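Local coordinates for protein galactonate dehydratase (Zobellia galactanivorans, PDB 5OLC) that is probably an enzyme of the enolase superfamily, pairing a mandelate racemase-type N-terminal domain with a barrel-type C-terminal domain, at residues S65-D68 / F69-F73; Y260-K263 / R264-K268; D372-M375 / D376-E379. All coordinates share one frame; numbering follows the deposited sequence.

Each of the three interactions is local, made between neighbours on one continuous piece of chain, so none closes a long loop; they follow one another in series without nesting or crossing. Interaction 1 comes first, near the end of helix 60-70 in the N-terminal domain. Interaction 2 lies on helix 258-267 of the barrel domain, its centre about 28 Å from that of interaction 1, and both reach the second subunit. Interaction 3, at 372-379, turns strand 371-373 into helix 375-381. Its centre is about 39 Å from that of interaction 2, on the opposite side of the chain's centre, and L378 returns the chain to strand 11-22, the strand that I67 of interaction 1 also touches.

Interaction 1 (S65-D68 / F69-F73); sequences SGID and FFTPF
The backbone oxygen of I67 is gripped twice by T71: OG1 gives it a 2.7 Å hydrogen bond and the backbone N of T71 another of 2.9 Å. The amide comes in nearly in line with the carbonyl, whereas the hydroxyl sits above the carbonyl plane, 54° out of it. T71 OG1 lies beside its own backbone N (chi1 -62°), which brings it back over the preceding turn. Threonine suits this place because its hydroxyl can share an acceptor with its own amide. P72 follows with no N-H to offer, and its CD rests 3.2 Å from D68 O. One residue earlier, F70 N bonds to G66 O at 3.3 Å, in the carbonyl plane. F70 CD2 lies 3.4 Å from the same oxygen, and F69 CD2 stands 3.6 Å above one face of the F70 ring, toward its rim. D68 pairs with K64, and S65 OG bonds to A61 O of its own helix and to S65 OG of the second subunit. Within the N-terminal domain the helix packs with I67 against strands 11-22 and 36-46, while F70 touches helices 82-93 and 101-120.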
ATOM      1  N   SER A  65     -10.252 -41.507 -10.709  1.00 51.22           N
ATOM      2  CA  SER A  65      -9.321 -41.551 -11.834  1.00 49.91           C
ATOM      3  C   SER A  65      -8.031 -40.855 -11.449  1.00 52.24           C
ATOM      4  O   SER A  65      -6.965 -41.201 -11.973  1.00 50.71           O
ATOM      5  CB  SER A  65      -9.937 -40.884 -13.058  1.00 51.90           C
ATOM      6  OG  SER A  65     -11.117 -41.576 -13.419  1.00 57.57           O
ATOM      7  N   GLY A  66      -8.160 -39.865 -10.551  1.00 48.10           N
ATOM      8  CA  GLY A  66      -7.048 -39.090 -10.023  1.00 47.80           C
ATOM      9  C   GLY A  66      -6.093 -39.996  -9.289  1.00 51.12           C
ATOM     10  O   GLY A  66      -4.900 -40.007  -9.608  1.00 51.02           O
ATOM     11  N   ILE A  67      -6.642 -40.831  -8.353  1.00 45.84           N
ATOM     12  CA  ILE A  67      -5.879 -41.815  -7.579  1.00 44.40           C
ATOM     13  C   ILE A  67      -5.138 -42.738  -8.560  1.00 53.29           C
ATOM     14  O   ILE A  67      -3.923 -42.926  -8.408  1.00 55.09           O
ATOM     15  CB  ILE A  67      -6.779 -42.591  -6.604  1.00 45.47           C
ATOM     16  CG1 ILE A  67      -7.260 -41.677  -5.464  1.00 44.17           C
ATOM     17  CG2 ILE A  67      -6.048 -43.819  -6.061  1.00 45.25           C
ATOM     18  CD1 ILE A  67      -8.671 -41.876  -5.030  1.00 39.84           C
ATOM     19  N   ASP A  68      -5.858 -43.233  -9.612  1.00 49.02           N
ATOM     20  CA  ASP A  68      -5.314 -44.073 -10.685  1.00 48.57           C
ATOM     21  C   ASP A  68      -4.134 -43.403 -11.400  1.00 51.27           C
ATOM     22  O   ASP A  68      -3.245 -44.104 -11.902  1.00 49.88           O
ATOM     23  CB  ASP A  68      -6.395 -44.398 -11.721  1.00 50.88           C
ATOM     24  CG  ASP A  68      -7.560 -45.276 -11.280  1.00 65.78           C
ATOM     25  OD1 ASP A  68      -7.528 -45.791 -10.141  1.00 66.06           O
ATOM     26  OD2 ASP A  68      -8.490 -45.471 -12.091  1.00 75.25           O
ATOM     27  N   PHE A  69      -4.143 -42.045 -11.462  1.00 47.30           N
ATOM     28  CA  PHE A  69      -3.076 -41.272 -12.100  1.00 46.43           C
ATOM     29  C   PHE A  69      -1.776 -41.363 -11.316  1.00 49.92           C
ATOM     30  O   PHE A  69      -0.727 -41.568 -11.922  1.00 47.83           O
ATOM     31  CB  PHE A  69      -3.495 -39.803 -12.354  1.00 47.33           C
ATOM     32  CG  PHE A  69      -2.355 -38.911 -12.800  1.00 47.73           C
ATOM     33  CD1 PHE A  69      -1.892 -38.945 -14.116  1.00 49.14           C
ATOM     34  CD2 PHE A  69      -1.728 -38.056 -11.903  1.00 48.89           C
ATOM     35  CE1 PHE A  69      -0.821 -38.140 -14.518  1.00 49.19           C
ATOM     36  CE2 PHE A  69      -0.666 -37.249 -12.309  1.00 50.28           C
ATOM     37  CZ  PHE A  69      -0.217 -37.300 -13.610  1.00 47.54           C
ATOM     38  N   PHE A  70      -1.857 -41.221  -9.980  1.00 48.55           N
ATOM     39  CA  PHE A  70      -0.704 -41.273  -9.073  1.00 48.98           C
ATOM     40  C   PHE A  70      -0.273 -42.672  -8.714  1.00 54.80           C
ATOM     41  O   PHE A  70       0.869 -42.846  -8.273  1.00 56.79           O
ATOM     42  CB  PHE A  70      -0.977 -40.509  -7.764  1.00 50.71           C
ATOM     43  CG  PHE A  70      -1.348 -39.056  -7.942  1.00 52.50           C
ATOM     44  CD1 PHE A  70      -0.439 -38.150  -8.482  1.00 54.54           C
ATOM     45  CD2 PHE A  70      -2.601 -38.589  -7.553  1.00 54.90           C
ATOM     46  CE1 PHE A  70      -0.783 -36.818  -8.652  1.00 55.36           C
ATOM     47  CE2 PHE A  70      -2.943 -37.255  -7.720  1.00 57.53           C
ATOM     48  CZ  PHE A  70      -2.030 -36.377  -8.262  1.00 55.59           C
ATOM     49  N   THR A  71      -1.185 -43.664  -8.846  1.00 49.65           N
ATOM     50  CA  THR A  71      -0.929 -45.046  -8.441  1.00 47.99           C
ATOM     51  C   THR A  71       0.371 -45.556  -9.065  1.00 50.99           C
ATOM     52  O   THR A  71       1.190 -45.980  -8.262  1.00 50.50           O
ATOM     53  CB  THR A  71      -2.153 -45.935  -8.634  1.00 46.40           C
ATOM     54  OG1 THR A  71      -3.194 -45.423  -7.801  1.00 37.83           O
ATOM     55  CG2 THR A  71      -1.905 -47.366  -8.232  1.00 43.40           C
ATOM     56  N   PRO A  72       0.689 -45.399 -10.380  1.00 49.26           N
ATOM     57  CA  PRO A  72       1.995 -45.896 -10.888  1.00 49.28           C
ATOM     58  C   PRO A  72       3.251 -45.415 -10.149  1.00 54.37           C
ATOM     59  O   PRO A  72       4.155 -46.238  -9.953  1.00 53.41           O
ATOM     60  CB  PRO A  72       2.013 -45.451 -12.349  1.00 50.76           C
ATOM     61  CG  PRO A  72       0.581 -45.395 -12.726  1.00 55.71           C
ATOM     62  CD  PRO A  72      -0.151 -44.914 -11.496  1.00 51.48           C
ATOM     63  N   PHE A  73       3.303 -44.117  -9.713  1.00 51.24           N
ATOM     64  CA  PHE A  73       4.463 -43.519  -9.015  1.00 51.22           C
ATOM     65  C   PHE A  73       4.433 -43.646  -7.478  1.00 54.15           C
ATOM     66  O   PHE A  73       5.215 -42.977  -6.782  1.00 51.55           O
ATOM     67  CB  PHE A  73       4.679 -42.047  -9.409  1.00 53.73           C
ATOM     68  CG  PHE A  73       3.897 -41.515 -10.578  1.00 56.76           C
ATOM     69  CD1 PHE A  73       4.403 -41.603 -11.871  1.00 60.64           C
ATOM     70  CD2 PHE A  73       2.686 -40.870 -10.385  1.00 60.41           C
ATOM     71  CE1 PHE A  73       3.691 -41.089 -12.952  1.00 61.82           C
ATOM     72  CE2 PHE A  73       1.978 -40.348 -11.466  1.00 63.86           C
ATOM     73  CZ  PHE A  73       2.479 -40.470 -12.745  1.00 61.81           C
TER

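Interaction 2 (Y260-K263 / R264-K268); sequences YGFK and RLFDK
K263 and D267, four residues apart on helix 258-267, are joined by a salt bridge in which K263 NZ donates to D267 OD2 at 2.7 Å, using the syn lone pair of that oxygen. The lysine chain bends at chi2 (80°) and again at chi4 (66°), which folds its ammonium group back toward the next turn. This holds the carboxylate beside the helix, and its other oxygen, OD1, takes a weak hydrogen bond from the hydroxyl of Y297. K263 has a second partner for its charge in the ring of Y297 of the third subunit, a cation-pi contact. A long flexible lysine and a short aspartate suit this side of the helix, where D267 is exposed and K263 reaches another chain.

The backbone acceptors are met in regular helical order. Y260 O receives R264 N, G261 O receives L265 N, F262 O receives F266 N, and K263 O receives D267 N, the last at 2.9 Å. Y260 O also lies over the centre of one face of the R264 guanidinium, 3.9 Å above its plane. R264 CG lies 3.4 Å from G261 O, and the guanidinium passes obliquely by G261 CA. R264 NH1 makes a long, weak ion pair with E234 OE2 of the second subunit, while NE faces R264 NE of that subunit, where the like charges may repel.

The inward side is apolar. F262 CE1 meets L265 CD2 at 3.7 Å, the two side chains lying side by side, and the F262 and F266 rings meet obliquely, planes at 42°. Both phenylalanines touch A274 of strand 273-274 and helix 283-296. The arrangement is that of an amphipathic helix in a beta-alpha-beta unit, strand 250-252, helix 258-267, strand 273-274, as in the TIM-type barrel of the enolase superfamily.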
ATOM      1  N   TYR A 260      -0.757 -22.493  -0.122  1.00 54.98           N
ATOM      2  CA  TYR A 260      -0.688 -21.309  -0.974  1.00 53.01           C
ATOM      3  C   TYR A 260      -2.028 -20.635  -1.117  1.00 52.35           C
ATOM      4  O   TYR A 260      -2.099 -19.405  -1.132  1.00 51.30           O
ATOM      5  CB  TYR A 260      -0.100 -21.665  -2.335  1.00 54.01           C
ATOM      6  CG  TYR A 260       1.194 -22.434  -2.245  1.00 56.31           C
ATOM      7  CD1 TYR A 260       2.406 -21.776  -2.069  1.00 58.72           C
ATOM      8  CD2 TYR A 260       1.217 -23.817  -2.396  1.00 57.61           C
ATOM      9  CE1 TYR A 260       3.612 -22.475  -2.039  1.00 61.20           C
ATOM     10  CE2 TYR A 260       2.413 -24.528  -2.349  1.00 59.14           C
ATOM     11  CZ  TYR A 260       3.610 -23.852  -2.163  1.00 69.08           C
ATOM     12  OH  TYR A 260       4.801 -24.530  -2.102  1.00 71.81           O
ATOM     13  N   GLY A 261      -3.073 -21.451  -1.202  1.00 47.09           N
ATOM     14  CA  GLY A 261      -4.444 -20.985  -1.303  1.00 46.64           C
ATOM     15  C   GLY A 261      -4.886 -20.326  -0.015  1.00 49.15           C
ATOM     16  O   GLY A 261      -5.469 -19.239  -0.041  1.00 48.41           O
ATOM     17  N   PHE A 262      -4.558 -20.963   1.120  1.00 44.41           N
ATOM     18  CA  PHE A 262      -4.900 -20.417   2.420  1.00 44.04           C
ATOM     19  C   PHE A 262      -4.074 -19.204   2.823  1.00 47.54           C
ATOM     20  O   PHE A 262      -4.598 -18.363   3.546  1.00 49.10           O
ATOM     21  CB  PHE A 262      -4.878 -21.487   3.491  1.00 45.56           C
ATOM     22  CG  PHE A 262      -6.258 -22.080   3.622  1.00 46.31           C
ATOM     23  CD1 PHE A 262      -7.272 -21.386   4.284  1.00 49.12           C
ATOM     24  CD2 PHE A 262      -6.569 -23.289   3.016  1.00 46.75           C
ATOM     25  CE1 PHE A 262      -8.558 -21.921   4.386  1.00 49.86           C
ATOM     26  CE2 PHE A 262      -7.851 -23.826   3.117  1.00 49.81           C
ATOM     27  CZ  PHE A 262      -8.837 -23.142   3.808  1.00 48.73           C
ATOM     28  N   LYS A 263      -2.839 -19.059   2.307  1.00 41.06           N
ATOM     29  CA  LYS A 263      -2.005 -17.875   2.553  1.00 40.15           C
ATOM     30  C   LYS A 263      -2.672 -16.669   1.891  1.00 46.51           C
ATOM     31  O   LYS A 263      -2.807 -15.629   2.533  1.00 44.83           O
ATOM     32  CB  LYS A 263      -0.569 -18.129   2.029  1.00 41.59           C
ATOM     33  CG  LYS A 263       0.202 -16.988   1.367  1.00 42.52           C
ATOM     34  CD  LYS A 263       0.833 -16.016   2.343  1.00 52.38           C
ATOM     35  CE  LYS A 263       2.039 -15.307   1.760  1.00 61.36           C
ATOM     36  NZ  LYS A 263       1.760 -14.381   0.617  1.00 56.76           N
ATOM     37  N   ARG A 264      -3.154 -16.837   0.628  1.00 46.32           N
ATOM     38  CA  ARG A 264      -3.835 -15.797  -0.138  1.00 46.03           C
ATOM     39  C   ARG A 264      -5.169 -15.416   0.518  1.00 49.62           C
ATOM     40  O   ARG A 264      -5.480 -14.226   0.557  1.00 51.51           O
ATOM     41  CB  ARG A 264      -3.941 -16.154  -1.639  1.00 46.65           C
ATOM     42  CG  ARG A 264      -5.305 -16.601  -2.213  1.00 65.16           C
ATOM     43  CD  ARG A 264      -5.280 -16.734  -3.740  1.00 82.93           C
ATOM     44  NE  ARG A 264      -4.550 -17.918  -4.244  1.00 97.28           N
ATOM     45  CZ  ARG A 264      -3.272 -17.941  -4.654  1.00100.97           C
ATOM     46  NH1 ARG A 264      -2.731 -19.070  -5.097  1.00 70.73           N
ATOM     47  NH2 ARG A 264      -2.528 -16.839  -4.605  1.00 85.93           N
ATOM     48  N   LEU A 265      -5.894 -16.381   1.115  1.00 44.38           N
ATOM     49  CA  LEU A 265      -7.143 -16.080   1.814  1.00 44.37           C
ATOM     50  C   LEU A 265      -6.870 -15.228   3.065  1.00 49.61           C
ATOM     51  O   LEU A 265      -7.557 -14.232   3.300  1.00 50.59           O
ATOM     52  CB  LEU A 265      -7.891 -17.382   2.183  1.00 44.27           C
ATOM     53  CG  LEU A 265      -9.229 -17.224   2.947  1.00 47.37           C
ATOM     54  CD1 LEU A 265     -10.354 -16.914   2.022  1.00 46.04           C
ATOM     55  CD2 LEU A 265      -9.545 -18.451   3.733  1.00 50.55           C
ATOM     56  N   PHE A 266      -5.849 -15.613   3.838  1.00 46.51           N
ATOM     57  CA  PHE A 266      -5.469 -14.925   5.068  1.00 47.93           C
ATOM     58  C   PHE A 266      -4.841 -13.547   4.825  1.00 55.07           C
ATOM     59  O   PHE A 266      -4.999 -12.661   5.676  1.00 56.92           O
ATOM     60  CB  PHE A 266      -4.519 -15.799   5.924  1.00 49.62           C
ATOM     61  CG  PHE A 266      -5.030 -17.148   6.387  1.00 50.81           C
ATOM     62  CD1 PHE A 266      -6.325 -17.294   6.886  1.00 53.66           C
ATOM     63  CD2 PHE A 266      -4.188 -18.250   6.418  1.00 52.05           C
ATOM     64  CE1 PHE A 266      -6.779 -18.532   7.342  1.00 53.91           C
ATOM     65  CE2 PHE A 266      -4.641 -19.483   6.891  1.00 54.41           C
ATOM     66  CZ  PHE A 266      -5.934 -19.615   7.350  1.00 52.15           C
ATOM     67  N   ASP A 267      -4.123 -13.370   3.680  1.00 49.94           N
ATOM     68  CA  ASP A 267      -3.462 -12.114   3.331  1.00 49.57           C
ATOM     69  C   ASP A 267      -4.459 -11.020   3.095  1.00 57.91           C
ATOM     70  O   ASP A 267      -4.120  -9.843   3.227  1.00 58.22           O
ATOM     71  CB  ASP A 267      -2.593 -12.280   2.075  1.00 50.23           C
ATOM     72  CG  ASP A 267      -1.172 -12.748   2.310  1.00 54.36           C
ATOM     73  OD1 ASP A 267      -0.755 -12.837   3.480  1.00 55.93           O
ATOM     74  OD2 ASP A 267      -0.472 -12.996   1.331  1.00 57.39           O
ATOM     75  N   LYS A 268      -5.691 -11.403   2.746  1.00 57.37           N
ATOM     76  CA  LYS A 268      -6.756 -10.470   2.439  1.00 58.28           C
ATOM     77  C   LYS A 268      -7.744 -10.278   3.605  1.00 66.26           C
ATOM     78  O   LYS A 268      -8.800  -9.678   3.400  1.00 66.99           O
ATOM     79  CB  LYS A 268      -7.461 -10.876   1.131  1.00 60.14           C
ATOM     80  CG  LYS A 268      -6.550 -10.974  -0.087  1.00 72.87           C
ATOM     81  CD  LYS A 268      -7.291 -10.639  -1.392  1.00 80.43           C
ATOM     82  CE  LYS A 268      -7.065  -9.218  -1.894  1.00 86.22           C
ATOM     83  NZ  LYS A 268      -6.548  -9.186  -3.292  1.00 87.28           N
TER

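Interaction 3 (D372-M375 / D376-E379)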
ATOM      1  N   ASP A 372     -12.499 -48.745   9.972  1.00 65.80           N
ATOM      2  CA  ASP A 372     -12.534 -49.877   9.067  1.00 65.55           C
ATOM      3  C   ASP A 372     -13.717 -49.784   8.104  1.00 69.79           C
ATOM      4  O   ASP A 372     -14.636 -48.983   8.318  1.00 68.81           O
ATOM      5  CB  ASP A 372     -12.526 -51.207   9.832  1.00 67.11           C
ATOM      6  CG  ASP A 372     -11.344 -52.076   9.454  1.00 77.69           C
ATOM      7  OD1 ASP A 372     -10.954 -52.066   8.256  1.00 76.71           O
ATOM      8  OD2 ASP A 372     -10.804 -52.766  10.352  1.00 85.41           O
ATOM      9  N   VAL A 373     -13.660 -50.581   7.021  1.00 66.62           N
ATOM     10  CA  VAL A 373     -14.704 -50.657   6.004  1.00 66.56           C
ATOM     11  C   VAL A 373     -15.299 -52.087   5.976  1.00 73.12           C
ATOM     12  O   VAL A 373     -14.545 -53.058   5.836  1.00 73.65           O
ATOM     13  CB  VAL A 373     -14.173 -50.194   4.615  1.00 69.01           C
ATOM     14  CG1 VAL A 373     -15.100 -50.614   3.470  1.00 68.37           C
ATOM     15  CG2 VAL A 373     -13.912 -48.688   4.593  1.00 68.62           C
ATOM     16  N   ASP A 374     -16.646 -52.201   6.122  1.00 69.62           N
ATOM     17  CA  ASP A 374     -17.387 -53.464   6.033  1.00 69.57           C
ATOM     18  C   ASP A 374     -17.335 -53.820   4.545  1.00 74.77           C
ATOM     19  O   ASP A 374     -18.001 -53.168   3.734  1.00 75.80           O
ATOM     20  CB  ASP A 374     -18.851 -53.273   6.515  1.00 71.00           C
ATOM     21  CG  ASP A 374     -19.722 -54.522   6.604  1.00 76.65           C
ATOM     22  OD1 ASP A 374     -19.392 -55.530   5.945  1.00 76.39           O
ATOM     23  OD2 ASP A 374     -20.759 -54.475   7.305  1.00 80.16           O
ATOM     24  N   MET A 375     -16.492 -54.805   4.184  1.00 70.39           N
ATOM     25  CA  MET A 375     -16.237 -55.197   2.794  1.00 69.96           C
ATOM     26  C   MET A 375     -17.458 -55.789   2.055  1.00 72.31           C
ATOM     27  O   MET A 375     -17.458 -55.821   0.818  1.00 69.32           O
ATOM     28  CB  MET A 375     -15.017 -56.121   2.705  1.00 72.35           C
ATOM     29  CG  MET A 375     -13.732 -55.468   3.205  1.00 75.99           C
ATOM     30  SD  MET A 375     -13.302 -53.906   2.400  1.00 80.50           S
ATOM     31  CE  MET A 375     -12.090 -54.471   1.194  1.00 77.24           C
ATOM     32  N   ASP A 376     -18.507 -56.197   2.809  1.00 70.16           N
ATOM     33  CA  ASP A 376     -19.757 -56.708   2.248  1.00 70.43           C
ATOM     34  C   ASP A 376     -20.641 -55.533   1.848  1.00 73.54           C
ATOM     35  O   ASP A 376     -21.199 -55.535   0.746  1.00 73.25           O
ATOM     36  CB  ASP A 376     -20.471 -57.644   3.237  1.00 73.03           C
ATOM     37  CG  ASP A 376     -19.716 -58.926   3.562  1.00 87.27           C
ATOM     38  OD1 ASP A 376     -19.001 -59.447   2.665  1.00 88.46           O
ATOM     39  OD2 ASP A 376     -19.878 -59.436   4.690  1.00 94.58           O
ATOM     40  N   LYS A 377     -20.718 -54.494   2.716  1.00 69.86           N
ATOM     41  CA  LYS A 377     -21.476 -53.258   2.442  1.00 69.26           C
ATOM     42  C   LYS A 377     -20.751 -52.389   1.405  1.00 72.13           C
ATOM     43  O   LYS A 377     -21.382 -51.575   0.736  1.00 71.21           O
ATOM     44  CB  LYS A 377     -21.776 -52.487   3.725  1.00 71.46           C
ATOM     45  CG  LYS A 377     -22.565 -53.314   4.723  1.00 86.51           C
ATOM     46  CD  LYS A 377     -23.943 -52.740   4.974  1.00 99.93           C
ATOM     47  CE  LYS A 377     -24.516 -53.191   6.302  1.00111.71           C
ATOM     48  NZ  LYS A 377     -23.730 -52.689   7.469  1.00118.83           N
ATOM     49  N   LEU A 378     -19.432 -52.612   1.246  1.00 68.78           N
ATOM     50  CA  LEU A 378     -18.570 -51.976   0.249  1.00 68.71           C
ATOM     51  C   LEU A 378     -18.945 -52.570  -1.104  1.00 75.85           C
ATOM     52  O   LEU A 378     -19.301 -51.805  -2.000  1.00 76.92           O
ATOM     53  CB  LEU A 378     -17.075 -52.227   0.579  1.00 68.39           C
ATOM     54  CG  LEU A 378     -15.939 -51.484  -0.169  1.00 72.16           C
ATOM     55  CD1 LEU A 378     -15.578 -52.134  -1.488  1.00 71.94           C
ATOM     56  CD2 LEU A 378     -16.169 -50.010  -0.283  1.00 73.58           C
ATOM     57  N   GLU A 379     -18.921 -53.930  -1.244  1.00 73.79           N
ATOM     58  CA  GLU A 379     -19.297 -54.642  -2.488  1.00 73.64           C
ATOM     59  C   GLU A 379     -20.733 -54.359  -2.912  1.00 74.91           C
ATOM     60  O   GLU A 379     -21.009 -54.268  -4.109  1.00 74.01           O
ATOM     61  CB  GLU A 379     -19.075 -56.159  -2.372  1.00 75.35           C
ATOM     62  CG  GLU A 379     -17.627 -56.592  -2.581  1.00 90.31           C
ATOM     63  CD  GLU A 379     -17.056 -56.465  -3.981  1.00117.89           C
ATOM     64  OE1 GLU A 379     -15.871 -56.070  -4.101  1.00108.60           O
ATOM     65  OE2 GLU A 379     -17.782 -56.785  -4.952  1.00114.65           O
TER
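V373 and L378 meet where strand 371-373 gives way to helix 375-381, a strand-to-helix junction with an N-cap at D374. The strand pairs antiparallel with strand 350-357, and D372 shares a backbone hydrogen bond with L351, while its OD1 is bonded to Y51 OH.

V373, the last strand residue, touches L378 CG with its CG1 methyl at 3.8 Å. A branched valine suits the strand and puts an apolar surface against the leucine, which also packs on V349 and on Y17 and I19 of strand 11-22.

D374 comes next, and its short carboxylate is well suited to the cap. Its side chain is extended (chi1 -175°), which carries OD1 forward to accept a weak hydrogen bond from D376 N at 3.3 Å. OD2 meets K377, where the salt bridge to NZ is long and weak at 3.5 Å. The lysine bends at chi2 and chi4 to bring its ammonium group there, and its CG passes 3.4 Å from OD2. The backbone oxygen of D374 takes L378 N at 2.9 Å, in the carbonyl plane, the first turn of the helix. The D376 carboxylate, its plane turned 60° from that of D374, brings a second negative charge close; negative groups at a helix N terminus probably suit the local dipole, although the two may repel each other.

M375 begins the helix proper. Its long flexible side chain leans on W53 of strand 51-56. Its backbone oxygen receives E379 N at 3.2 Å. This is a nearly straight bond (161°) whose donor stands above the plane of the M375 carbonyl.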